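Local coordinates for protein leucyl-trna synthetase (Plasmodium falciparum, PDB 5FOC) that ligates leucine to tRNA(Leu) as a full-length enzyme and, through the editing domain described here, probably hydrolyses wrongly charged aminoacyl-tRNA, at residues D118-F123 against C179-V184; Y148-F153 against V212-K217; K129-Y134 against S296-P301; V258-T263 against G304-K309. The protein carries 2 engineered substitutions. One frame throughout, in Å; residues are numbered along the deposited sequence.

Contact 1 (D118-F123 against C179-V184); sequences DKKVIF and CPNIYV
Ile-122 and Tyr-183 lie side by side on one face of a parallel strand pair, and Phe-123 and Val-184 do the same on the other face. CB of Ile-122 comes to 3.8 Å from CD1 of Tyr-183, with CG2 beside CE1 of the same ring, while the methyl CD1 of Ile-122 reaches CG of the Asn-181 amide at 3.5 Å. Asn-181 sets its CB over one face of the Tyr-183 ring, toward the rim, and its ND2 gives a straight bond of 3.0 Å to Tyr-183 OH in the amide plane. On the other face CB of Val-184 stands 4.0 Å from the centroid of the Phe-123 ring, a CH-pi contact that Phe-21 of helix 18-35 helps to cover. Lys-119 crosses Ile-182 at about a right angle. A bend in its chain (chi2 -49°) carries CD toward the Cys-179 carbonyl, and NZ bonds Cys-179 O at 2.8 Å from above the carbonyl plane, as well as Ile-176 O. Four backbone bonds join the strands in ladder fashion. Branched and aromatic side chains suit the packed parts of both faces, and the buried Asn-181 amide is accommodated because Tyr-183 OH and Asp-154 accept from its ND2, Tyr-183 OH also bonding Phe-153 O. The lysine serves carbonyls at the end of helix 172-178, whose partial negative charge would probably stabilise its ammonium group.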
loop_
_atom_site.group_PDB
_atom_site.type_symbol
_atom_site.label_atom_id
_atom_site.label_comp_id
_atom_site.label_asym_id
_atom_site.label_seq_id
_atom_site.Cartn_x
_atom_site.Cartn_y
_atom_site.Cartn_z
ATOM N N ASP A 118 1.863 -18.037 11.352
ATOM C CA ASP A 118 2.984 -17.500 12.102
ATOM C C ASP A 118 3.030 -15.956 11.969
ATOM O O ASP A 118 3.287 -15.267 12.967
ATOM C CB ASP A 118 4.345 -18.063 11.603
ATOM C CG ASP A 118 4.554 -19.569 11.882
ATOM O OD1 ASP A 118 3.785 -20.182 12.654
ATOM O OD2 ASP A 118 5.539 -20.144 11.312
ATOM N N LYS A 119 2.813 -15.440 10.758
ATOM C CA LYS A 119 3.054 -13.995 10.462
ATOM C C LYS A 119 1.794 -13.379 9.831
ATOM O O LYS A 119 0.977 -14.110 9.190
ATOM C CB LYS A 119 4.220 -13.829 9.460
ATOM C CG LYS A 119 5.532 -14.452 9.836
ATOM C CD LYS A 119 5.994 -14.115 11.240
ATOM C CE LYS A 119 7.312 -14.756 11.592
ATOM N NZ LYS A 119 7.746 -14.315 12.953
ATOM N N LYS A 120 1.631 -12.061 9.977
ATOM C CA LYS A 120 0.648 -11.284 9.229
ATOM C C LYS A 120 1.335 -10.782 7.967
ATOM O O LYS A 120 2.519 -10.432 7.999
ATOM C CB LYS A 120 0.098 -10.120 10.042
ATOM C CG LYS A 120 -0.611 -10.492 11.322
ATOM C CD LYS A 120 -1.443 -9.319 11.803
ATOM C CE LYS A 120 -2.074 -9.513 13.172
ATOM N NZ LYS A 120 -2.874 -8.290 13.491
ATOM N N VAL A 121 0.619 -10.770 6.858
ATOM C CA VAL A 121 1.170 -10.284 5.586
ATOM C C VAL A 121 0.602 -8.910 5.327
ATOM O O VAL A 121 -0.592 -8.736 5.203
ATOM C CB VAL A 121 0.882 -11.196 4.388
ATOM C CG1 VAL A 121 1.486 -10.601 3.119
ATOM C CG2 VAL A 121 1.336 -12.647 4.638
ATOM N N ILE A 122 1.496 -7.882 5.257
ATOM C CA ILE A 122 1.032 -6.529 5.275
ATOM C C ILE A 122 1.759 -5.719 4.183
ATOM O O ILE A 122 3.022 -5.674 4.216
ATOM C CB ILE A 122 1.272 -5.852 6.652
ATOM C CG1 ILE A 122 0.474 -6.528 7.767
ATOM C CG2 ILE A 122 0.995 -4.339 6.594
ATOM C CD1 ILE A 122 0.903 -6.166 9.154
ATOM N N PHE A 123 1.003 -5.135 3.259
ATOM C CA PHE A 123 1.509 -4.095 2.333
ATOM C C PHE A 123 1.553 -2.802 3.132
ATOM O O PHE A 123 0.678 -2.424 3.826
ATOM C CB PHE A 123 0.608 -3.955 1.088
ATOM C CG PHE A 123 0.729 -5.078 0.100
ATOM C CD1 PHE A 123 0.080 -6.301 0.330
ATOM C CD2 PHE A 123 1.462 -4.950 -1.051
ATOM C CE1 PHE A 123 0.188 -7.322 -0.621
ATOM C CE2 PHE A 123 1.592 -5.961 -1.967
ATOM C CZ PHE A 123 0.929 -7.157 -1.767
ATOM N N CYS A 179 9.826 -10.707 14.890
ATOM C CA CYS A 179 9.137 -9.825 13.953
ATOM C C CYS A 179 7.860 -10.512 13.443
ATOM O O CYS A 179 7.937 -11.509 12.669
ATOM C CB CYS A 179 10.057 -9.514 12.788
ATOM S SG CYS A 179 11.495 -8.565 13.282
ATOM N N PRO A 180 6.686 -10.011 13.864
ATOM C CA PRO A 180 5.448 -10.806 13.541
ATOM C C PRO A 180 4.860 -10.548 12.178
ATOM O O PRO A 180 3.910 -11.237 11.783
ATOM C CB PRO A 180 4.462 -10.317 14.597
ATOM C CG PRO A 180 4.885 -8.900 14.833
ATOM C CD PRO A 180 6.384 -8.962 14.856
ATOM N N ASN A 181 5.346 -9.550 11.443
ATOM C CA ASN A 181 4.727 -9.117 10.184
ATOM C C ASN A 181 5.666 -9.282 9.019
ATOM O O ASN A 181 6.880 -8.960 9.143
ATOM C CB ASN A 181 4.306 -7.625 10.281
ATOM C CG ASN A 181 3.320 -7.373 11.398
ATOM O OD1 ASN A 181 2.634 -8.307 11.839
ATOM N ND2 ASN A 181 3.235 -6.147 11.882
ATOM N N ILE A 182 5.149 -9.807 7.906
ATOM C CA ILE A 182 5.815 -9.781 6.636
ATOM C C ILE A 182 5.364 -8.504 5.969
ATOM O O ILE A 182 4.238 -8.389 5.580
ATOM C CB ILE A 182 5.482 -10.987 5.750
ATOM C CG1 ILE A 182 6.000 -12.251 6.403
ATOM C CG2 ILE A 182 6.086 -10.823 4.378
ATOM C CD1 ILE A 182 5.331 -13.507 5.910
ATOM N N TYR A 183 6.288 -7.524 5.801
ATOM C CA TYR A 183 5.986 -6.333 5.041
ATOM C C TYR A 183 6.376 -6.380 3.587
ATOM O O TYR A 183 7.386 -6.959 3.245
ATOM C CB TYR A 183 6.676 -5.127 5.703
ATOM C CG TYR A 183 6.144 -4.743 7.066
ATOM C CD1 TYR A 183 4.762 -4.558 7.287
ATOM C CD2 TYR A 183 6.993 -4.610 8.184
ATOM C CE1 TYR A 183 4.267 -4.190 8.534
ATOM C CE2 TYR A 183 6.495 -4.254 9.440
ATOM C CZ TYR A 183 5.133 -4.034 9.620
ATOM O OH TYR A 183 4.541 -3.702 10.809
ATOM N N VAL A 184 5.522 -5.811 2.735
ATOM C CA VAL A 184 5.793 -5.664 1.331
ATOM C C VAL A 184 5.999 -4.155 1.080
ATOM O O VAL A 184 5.138 -3.324 1.436
ATOM C CB VAL A 184 4.634 -6.125 0.424
ATOM C CG1 VAL A 184 5.060 -6.118 -1.016
ATOM C CG2 VAL A 184 4.187 -7.551 0.818
HETATM O O HOH W 1 2.095 -12.417 13.584
#

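Contact 2 (Y148-F153 against V212-K217); sequences YLTLGF and VFILNK
Lys-217 runs alongside the Tyr-148 ring, both side chains pointing the same way from neighbouring antiparallel strands. From CB the chain leaves with CG anti to the backbone N (chi1 176°), which puts CG over one face of the ring, 4.0 Å from its centroid, in a CH-pi contact. CD goes on past the rim, 3.4 Å from Tyr-148 OH. There a bend (chi3 86°) turns CE aside, and the ammonium makes cation-pi contacts with Phe-94 and Tyr-146; a long aliphatic stem with a charged tip suits such a place. Farther along, two successive residues bond to Leu-149: Leu-215 N gives to Leu-149 O at 2.8 Å, and Leu-149 N to Asn-216 O at 2.9 Å. Beyond them the backbones diverge, and the hydroxyl of Thr-150 takes over, donating to Phe-213 O at 2.7 Å; a water joins that oxygen to Leu-151 N. Leu-151 meets CD1 of Leu-215 through its CG, at 4.0 Å. Strand 146-152 has strand 181-185 as its other neighbour, while helix 18-35 packs on Leu-149 and Asn-216, helix 172-178 on Leu-151 and Phe-213, and helix 190-195 on Thr-150 and Ile-214.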
loop_
_atom_site.group_PDB
_atom_site.type_symbol
_atom_site.label_atom_id
_atom_site.label_comp_id
_atom_site.label_asym_id
_atom_site.label_seq_id
_atom_site.Cartn_x
_atom_site.Cartn_y
_atom_site.Cartn_z
ATOM N N TYR A 148 9.720 -5.763 -2.367
ATOM C CA TYR A 148 10.474 -6.592 -1.465
ATOM C C TYR A 148 9.610 -7.047 -0.295
ATOM O O TYR A 148 8.760 -6.346 0.170
ATOM C CB TYR A 148 11.723 -5.803 -0.942
ATOM C CG TYR A 148 12.747 -5.638 -2.028
ATOM C CD1 TYR A 148 12.520 -4.752 -3.093
ATOM C CD2 TYR A 148 13.946 -6.345 -2.010
ATOM C CE1 TYR A 148 13.462 -4.579 -4.103
ATOM C CE2 TYR A 148 14.917 -6.147 -3.002
ATOM C CZ TYR A 148 14.659 -5.276 -4.047
ATOM O OH TYR A 148 15.587 -5.078 -5.051
ATOM N N LEU A 149 9.868 -8.284 0.145
ATOM C CA LEU A 149 9.203 -8.849 1.321
ATOM C C LEU A 149 10.278 -8.966 2.398
ATOM O O LEU A 149 11.314 -9.573 2.155
ATOM C CB LEU A 149 8.619 -10.278 1.032
ATOM C CG LEU A 149 7.324 -10.240 0.242
ATOM C CD1 LEU A 149 7.419 -9.659 -1.143
ATOM C CD2 LEU A 149 6.876 -11.692 0.153
ATOM N N THR A 150 9.975 -8.422 3.583
ATOM C CA THR A 150 10.876 -8.402 4.724
ATOM C C THR A 150 10.082 -8.389 6.046
ATOM O O THR A 150 8.954 -7.840 6.122
ATOM C CB THR A 150 11.818 -7.172 4.672
ATOM O OG1 THR A 150 12.895 -7.434 5.552
ATOM C CG2 THR A 150 11.109 -5.937 5.074
ATOM N N LEU A 151 10.655 -9.004 7.067
ATOM C CA LEU A 151 10.006 -9.155 8.355
ATOM C C LEU A 151 10.194 -7.905 9.208
ATOM O O LEU A 151 11.290 -7.297 9.147
ATOM C CB LEU A 151 10.551 -10.392 9.080
ATOM C CG LEU A 151 10.112 -11.812 8.593
ATOM C CD1 LEU A 151 11.039 -12.868 9.143
ATOM C CD2 LEU A 151 8.688 -11.990 9.064
ATOM N N GLY A 152 9.182 -7.470 9.927
ATOM C CA GLY A 152 9.326 -6.278 10.765
ATOM C C GLY A 152 8.412 -6.308 11.953
ATOM O O GLY A 152 7.627 -7.283 12.164
ATOM N N PHE A 153 8.472 -5.224 12.694
ATOM C CA PHE A 153 7.796 -5.105 13.957
ATOM C C PHE A 153 6.408 -4.513 13.791
ATOM O O PHE A 153 6.155 -3.691 12.891
ATOM C CB PHE A 153 8.600 -4.188 14.879
ATOM C CG PHE A 153 10.037 -4.634 15.095
ATOM C CD1 PHE A 153 10.302 -5.727 15.911
ATOM C CD2 PHE A 153 11.102 -3.980 14.488
ATOM C CE1 PHE A 153 11.574 -6.190 16.118
ATOM C CE2 PHE A 153 12.415 -4.414 14.719
ATOM C CZ PHE A 153 12.652 -5.524 15.527
ATOM N N VAL A 212 19.620 -6.066 4.910
ATOM C CA VAL A 212 18.221 -6.273 5.288
ATOM C C VAL A 212 17.932 -7.747 4.914
ATOM O O VAL A 212 18.415 -8.257 3.889
ATOM C CB VAL A 212 17.301 -5.280 4.530
ATOM C CG1 VAL A 212 15.840 -5.602 4.714
ATOM C CG2 VAL A 212 17.542 -3.855 4.990
ATOM N N PHE A 213 17.164 -8.436 5.748
ATOM C CA PHE A 213 16.756 -9.830 5.456
ATOM C C PHE A 213 15.625 -9.840 4.449
ATOM O O PHE A 213 14.545 -9.369 4.778
ATOM C CB PHE A 213 16.338 -10.481 6.772
ATOM C CG PHE A 213 15.991 -11.944 6.702
ATOM C CD1 PHE A 213 16.432 -12.818 5.699
ATOM C CD2 PHE A 213 15.234 -12.454 7.722
ATOM C CE1 PHE A 213 16.036 -14.158 5.688
ATOM C CE2 PHE A 213 14.846 -13.805 7.727
ATOM C CZ PHE A 213 15.268 -14.644 6.725
ATOM N N ILE A 214 15.881 -10.329 3.229
ATOM C CA ILE A 214 14.868 -10.290 2.170
ATOM C C ILE A 214 14.305 -11.703 1.966
ATOM O O ILE A 214 15.032 -12.604 1.588
ATOM C CB ILE A 214 15.394 -9.760 0.829
ATOM C CG1 ILE A 214 16.003 -8.322 1.001
ATOM C CG2 ILE A 214 14.302 -9.709 -0.234
ATOM C CD1 ILE A 214 15.046 -7.331 1.643
ATOM N N LEU A 215 13.003 -11.840 2.158
ATOM C CA LEU A 215 12.360 -13.102 1.911
ATOM C C LEU A 215 12.059 -13.377 0.455
ATOM O O LEU A 215 11.980 -14.531 0.052
ATOM C CB LEU A 215 11.049 -13.112 2.662
ATOM C CG LEU A 215 11.078 -12.865 4.169
ATOM C CD1 LEU A 215 9.683 -12.999 4.773
ATOM C CD2 LEU A 215 12.062 -13.737 4.907
ATOM N N ASN A 216 11.783 -12.331 -0.303
ATOM C CA ASN A 216 11.481 -12.414 -1.705
ATOM C C ASN A 216 11.467 -11.018 -2.318
ATOM O O ASN A 216 11.372 -10.004 -1.610
ATOM C CB ASN A 216 10.097 -13.125 -1.922
ATOM C CG ASN A 216 10.121 -14.097 -3.052
ATOM O OD1 ASN A 216 10.888 -13.977 -3.990
ATOM N ND2 ASN A 216 9.237 -15.144 -2.946
ATOM N N LYS A 217 11.514 -11.013 -3.646
ATOM C CA LYS A 217 11.433 -9.810 -4.461
ATOM C C LYS A 217 10.513 -10.167 -5.628
ATOM O O LYS A 217 10.811 -11.087 -6.392
ATOM C CB LYS A 217 12.836 -9.399 -4.928
ATOM C CG LYS A 217 12.827 -8.235 -5.851
ATOM C CD LYS A 217 14.227 -7.894 -6.315
ATOM C CE LYS A 217 14.623 -8.701 -7.529
ATOM N NZ LYS A 217 15.987 -8.263 -7.958
HETATM O O HOH W 2 12.962 -10.623 6.686
#

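Contact 3 (K129-Y134 against S296-P301)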
loop_
_atom_site.group_PDB
_atom_site.type_symbol
_atom_site.label_atom_id
_atom_site.label_comp_id
_atom_site.label_asym_id
_atom_site.label_seq_id
_atom_site.Cartn_x
_atom_site.Cartn_y
_atom_site.Cartn_z
ATOM N N LYS A 129 -2.654 11.894 3.101
ATOM C CA LYS A 129 -3.955 12.272 3.508
ATOM C C LYS A 129 -4.578 11.140 4.350
ATOM O O LYS A 129 -5.581 10.510 3.915
ATOM C CB LYS A 129 -4.844 12.557 2.298
ATOM C CG LYS A 129 -4.399 13.474 1.193
ATOM C CD LYS A 129 -5.591 13.604 0.226
ATOM C CE LYS A 129 -5.229 14.093 -1.156
ATOM N NZ LYS A 129 -6.421 14.399 -2.003
ATOM N N PRO A 130 -4.006 10.844 5.525
ATOM C CA PRO A 130 -4.527 9.719 6.351
ATOM C C PRO A 130 -5.973 9.838 6.750
ATOM O O PRO A 130 -6.618 8.780 6.920
ATOM C CB PRO A 130 -3.643 9.694 7.591
ATOM C CG PRO A 130 -3.025 11.111 7.617
ATOM C CD PRO A 130 -2.874 11.526 6.193
ATOM N N GLU A 131 -6.510 11.044 6.838
ATOM C CA GLU A 131 -7.905 11.313 7.188
ATOM C C GLU A 131 -8.912 10.729 6.163
ATOM O O GLU A 131 -10.115 10.756 6.419
ATOM C CB GLU A 131 -8.152 12.825 7.420
ATOM C CG GLU A 131 -8.066 13.718 6.182
ATOM C CD GLU A 131 -6.645 13.990 5.633
ATOM O OE1 GLU A 131 -5.621 13.601 6.261
ATOM O OE2 GLU A 131 -6.564 14.608 4.540
ATOM N N THR A 132 -8.426 10.381 4.982
ATOM C CA THR A 132 -9.245 9.808 3.904
ATOM C C THR A 132 -9.241 8.280 3.941
ATOM O O THR A 132 -9.918 7.704 3.101
ATOM C CB THR A 132 -8.739 10.293 2.503
ATOM O OG1 THR A 132 -7.463 9.713 2.170
ATOM C CG2 THR A 132 -8.660 11.889 2.456
ATOM N N ALA A 133 -8.543 7.651 4.869
ATOM C CA ALA A 133 -8.373 6.188 4.840
ATOM C C ALA A 133 -9.720 5.453 4.922
ATOM O O ALA A 133 -9.851 4.295 4.387
ATOM C CB ALA A 133 -7.475 5.720 5.945
ATOM N N TYR A 134 -10.697 6.037 5.600
ATOM C CA TYR A 134 -12.056 5.324 5.664
ATOM C C TYR A 134 -12.602 5.092 4.272
ATOM O O TYR A 134 -13.342 4.061 4.072
ATOM C CB TYR A 134 -13.036 6.150 6.482
ATOM C CG TYR A 134 -14.454 5.661 6.600
ATOM C CD1 TYR A 134 -14.730 4.591 7.427
ATOM C CD2 TYR A 134 -15.484 6.328 6.007
ATOM C CE1 TYR A 134 -16.047 4.156 7.616
ATOM C CE2 TYR A 134 -16.814 5.903 6.165
ATOM C CZ TYR A 134 -17.054 4.835 6.996
ATOM O OH TYR A 134 -18.321 4.392 7.184
ATOM N N SER A 296 -16.726 9.291 0.291
ATOM C CA SER A 296 -16.003 10.595 0.356
ATOM C C SER A 296 -15.903 11.041 1.808
ATOM O O SER A 296 -16.892 11.027 2.575
ATOM C CB SER A 296 -16.732 11.629 -0.475
ATOM O OG SER A 296 -15.950 12.825 -0.564
ATOM N N CYS A 297 -14.681 11.400 2.198
ATOM C CA CYS A 297 -14.356 11.812 3.566
ATOM C C CYS A 297 -14.273 13.341 3.752
ATOM O O CYS A 297 -14.303 13.775 4.882
ATOM C CB CYS A 297 -13.016 11.190 4.022
ATOM S SG CYS A 297 -13.123 9.372 4.043
ATOM N N ILE A 298 -14.292 14.063 2.641
ATOM C CA ILE A 298 -13.953 15.514 2.662
ATOM C C ILE A 298 -14.909 16.271 1.748
ATOM O O ILE A 298 -15.015 15.959 0.561
ATOM C CB ILE A 298 -12.498 15.816 2.216
ATOM C CG1 ILE A 298 -11.477 15.153 3.143
ATOM C CG2 ILE A 298 -12.218 17.348 2.278
ATOM C CD1 ILE A 298 -10.055 15.144 2.641
ATOM N N GLU A 299 -15.529 17.319 2.291
ATOM C CA GLU A 299 -16.336 18.219 1.492
ATOM C C GLU A 299 -15.656 19.602 1.432
ATOM O O GLU A 299 -15.017 20.045 2.388
ATOM C CB GLU A 299 -17.753 18.348 2.007
ATOM C CG GLU A 299 -17.940 18.940 3.384
ATOM C CD GLU A 299 -19.390 19.274 3.667
ATOM O OE1 GLU A 299 -20.264 18.926 2.842
ATOM O OE2 GLU A 299 -19.661 19.864 4.726
ATOM N N LEU A 300 -15.767 20.245 0.288
ATOM C CA LEU A 300 -15.229 21.588 0.127
ATOM C C LEU A 300 -16.437 22.490 0.044
ATOM O O LEU A 300 -17.442 22.128 -0.596
ATOM C CB LEU A 300 -14.362 21.711 -1.118
ATOM C CG LEU A 300 -12.929 21.185 -0.940
ATOM C CD1 LEU A 300 -12.211 21.179 -2.260
ATOM C CD2 LEU A 300 -12.185 22.026 0.075
ATOM N N PRO A 301 -16.369 23.641 0.729
ATOM C CA PRO A 301 -17.474 24.599 0.642
ATOM C C PRO A 301 -17.769 24.963 -0.819
ATOM O O PRO A 301 -16.853 25.068 -1.620
ATOM C CB PRO A 301 -16.940 25.816 1.418
ATOM C CG PRO A 301 -15.848 25.283 2.268
ATOM C CD PRO A 301 -15.223 24.186 1.478
#
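Thr-132 and Ile-298 meet methyl to methyl, CG2 of the threonine 3.5 Å from CD1 of the isoleucine, with the two side chains slanted across each other. Beside them Cys-297 directs its CB toward the 3-10 segment that begins at Pro-130. Its SG lies 3.7 Å from Thr-132 O and 4.0 Å from CB of Tyr-134, close to the plane of the tyrosine ring and at its edge, while its CB rests on Glu-131 O at 3.8 Å. No hydrogen bond crosses between the segments; small and branched side chains suit a fit made by shape alone. With OG1 of Thr-132 in the crowded position between backbone N and carbonyl carbon (chi1 70°), donating to Lys-129 O at 2.7 Å, CG2 is left on the side of Ile-298. The same oxygen accepts from Thr-132 N at 3.0 Å, closing the first turn of the 3-10 segment. The sequence Lys-Pro-Glu-Thr of this segment is consistent with the threonine-rich motif that, in related class Ia editing domains, lines the hydrolytic pocket. Glu-131 folds its chain so that OE2 passes CD1 of Ile-298, and its OE1 forms a salt bridge with Arg-356 of helix 352-365, which fixes the carboxylate. Strand 298-299 pairs antiparallel with strand 341-342, whose Met-342 touches Glu-131, Cys-297 and Ile-298 alike. Farther out, Asp-261 receives both Cys-297 N and Ser-296 OG on its two carboxylate oxygens.

Contact 4 (V258-T263 against G304-K309)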
loop_
_atom_site.group_PDB
_atom_site.type_symbol
_atom_site.label_atom_id
_atom_site.label_comp_id
_atom_site.label_asym_id
_atom_site.label_seq_id
_atom_site.Cartn_x
_atom_site.Cartn_y
_atom_site.Cartn_z
ATOM N N VAL A 258 -8.192 6.204 -2.838
ATOM C CA VAL A 258 -9.404 6.827 -2.345
ATOM C C VAL A 258 -9.993 7.637 -3.461
ATOM O O VAL A 258 -9.773 8.852 -3.542
ATOM C CB VAL A 258 -9.214 7.714 -1.092
ATOM C CG1 VAL A 258 -10.562 8.177 -0.515
ATOM C CG2 VAL A 258 -8.441 6.976 -0.048
ATOM N N SER A 259 -10.779 7.008 -4.325
ATOM C CA SER A 259 -11.185 7.629 -5.575
ATOM C C SER A 259 -12.146 8.803 -5.423
ATOM O O SER A 259 -12.200 9.680 -6.296
ATOM C CB SER A 259 -11.690 6.621 -6.587
ATOM O OG SER A 259 -12.789 5.926 -6.022
ATOM N N SER A 260 -12.834 8.875 -4.295
ATOM C CA SER A 260 -13.713 9.998 -4.013
ATOM C C SER A 260 -12.957 11.284 -3.774
ATOM O O SER A 260 -13.466 12.307 -4.132
ATOM C CB SER A 260 -14.582 9.727 -2.778
ATOM O OG SER A 260 -13.820 9.319 -1.674
ATOM N N ASP A 261 -11.810 11.167 -3.116
ATOM C CA ASP A 261 -11.127 12.344 -2.540
ATOM C C ASP A 261 -9.812 12.693 -3.174
ATOM O O ASP A 261 -9.167 13.726 -2.750
ATOM C CB ASP A 261 -10.906 12.076 -1.084
ATOM C CG ASP A 261 -12.224 11.958 -0.302
ATOM O OD1 ASP A 261 -13.231 12.597 -0.692
ATOM O OD2 ASP A 261 -12.198 11.291 0.751
ATOM N N SER A 262 -9.407 11.952 -4.187
ATOM C CA SER A 262 -8.144 12.171 -4.884
ATOM C C SER A 262 -8.366 12.091 -6.376
ATOM O O SER A 262 -8.912 11.106 -6.873
ATOM C CB SER A 262 -7.096 11.165 -4.466
ATOM O OG SER A 262 -6.084 11.028 -5.445
ATOM N N THR A 263 -7.971 13.133 -7.106
ATOM C CA THR A 263 -8.164 13.173 -8.547
ATOM C C THR A 263 -7.285 12.160 -9.273
ATOM O O THR A 263 -7.731 11.584 -10.269
ATOM C CB THR A 263 -7.970 14.584 -9.108
ATOM O OG1 THR A 263 -8.939 15.438 -8.506
ATOM C CG2 THR A 263 -8.156 14.610 -10.596
ATOM N N GLY A 304 -18.802 20.627 -2.509
ATOM C CA GLY A 304 -19.405 19.420 -1.920
ATOM C C GLY A 304 -18.338 18.350 -1.740
ATOM O O GLY A 304 -17.122 18.642 -1.661
ATOM N N ASN A 305 -18.803 17.112 -1.680
ATOM C CA ASN A 305 -17.913 15.983 -1.521
ATOM C C ASN A 305 -17.524 15.411 -2.906
ATOM O O ASN A 305 -17.856 15.985 -3.942
ATOM C CB ASN A 305 -18.556 14.955 -0.561
ATOM C CG ASN A 305 -19.802 14.318 -1.115
ATOM O OD1 ASN A 305 -20.143 14.452 -2.286
ATOM N ND2 ASN A 305 -20.513 13.619 -0.246
ATOM N N ASN A 306 -16.795 14.311 -2.927
ATOM C CA ASN A 306 -16.361 13.719 -4.200
ATOM C C ASN A 306 -15.588 14.718 -5.040
ATOM O O ASN A 306 -15.775 14.826 -6.238
ATOM C CB ASN A 306 -17.532 13.068 -4.924
ATOM C CG ASN A 306 -17.960 11.839 -4.204
ATOM O OD1 ASN A 306 -17.197 10.901 -4.130
ATOM N ND2 ASN A 306 -19.138 11.859 -3.598
ATOM N N THR A 307 -14.688 15.412 -4.354
ATOM C CA THR A 307 -13.876 16.413 -4.983
ATOM C C THR A 307 -12.857 15.854 -5.994
ATOM O O THR A 307 -12.417 16.585 -6.902
ATOM C CB THR A 307 -13.193 17.367 -3.932
ATOM O OG1 THR A 307 -12.312 16.641 -3.091
ATOM C CG2 THR A 307 -14.227 18.046 -3.055
ATOM N N GLY A 308 -12.473 14.591 -5.858
ATOM C CA GLY A 308 -11.588 13.972 -6.817
ATOM C C GLY A 308 -12.184 13.966 -8.206
ATOM O O GLY A 308 -11.529 14.333 -9.165
ATOM N N LYS A 309 -13.440 13.509 -8.302
ATOM C CA LYS A 309 -14.198 13.536 -9.545
ATOM C C LYS A 309 -14.424 14.985 -10.008
ATOM O O LYS A 309 -14.285 15.293 -11.184
ATOM C CB LYS A 309 -15.552 12.835 -9.351
ATOM C CG LYS A 309 -16.408 12.744 -10.608
ATOM C CD LYS A 309 -17.714 11.993 -10.375
ATOM C CE LYS A 309 -18.570 12.191 -11.601
ATOM N NZ LYS A 309 -19.902 11.563 -11.577
HETATM O O HOH W 3 -14.653 11.760 -6.657
HETATM O O HOH W 4 -13.770 15.057 -1.598
#
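Gly-308, Ser-260 and Asn-306 carry most of this contact, in which a loop presents the carbonyl of Ser-260 to the start of helix 307-314. Gly-308 N donates to Ser-260 O at 3.0 Å, the bond coming from above the carbonyl plane with an N-H...O angle of 154°. Glycine suits the place because the backbone of the loop lies directly against it: Ser-262 C is 3.8 Å from Gly-308 CA, and a side-chain carbon would run into the oxygen of Ser-262. Ser-260 O has further work. A water 2.8 Å away donates to it and accepts from Lys-309 N, and the CA of Asn-306 makes a C-H...O approach of 3.2 Å. Asn-306, at the N-cap position, makes no capping bond with its side chain; CG is anti to the carbonyl carbon (chi1 -70°), beside the backbone N, and the amide oxygen OD1 lies 3.2 Å from CB of Ser-260. The hydroxyl of Ser-260 turns elsewhere, to Ser-294. Two neighbours complete the joint. Thr-263, first residue of helix 263-274, gives OG1 to Gly-308 O at 2.9 Å, in the carbonyl plane and on a lone pair, linking the starts of two helices. A second water donates to Asp-261 OD1 and accepts from Thr-307 N at 2.9 Å, while Gln-336 of helix 325-339 bonds Asp-261 O and Thr-307 OG1. The first-turn N-H groups of helix 307-314 are thus met by a loop carbonyl and two ordered waters, and the partial positive charge of the helix start probably polarises that carbonyl.

All four are buried contacts, yet they fall into two groups on opposite sides of the chain's centre. Contacts 1 and 2, their centres about 9 Å apart, share the mixed sheet: strand 181-185 of the first neighbours strand 146-152 of the second, and Tyr-183 bonds both Thr-150 and Phe-153. Contact 1 is a regular parallel ladder; contact 2 keeps two backbone bonds, then passes to a threonine hydroxyl and a water where the chain leaves the sheet. Contacts 3 and 4, about 8 Å apart, join loops and short elements instead, and Asp-261 bridges them. Contact 3 has no hydrogen bond between its segments, whereas contact 4 depends on polar groups and waters.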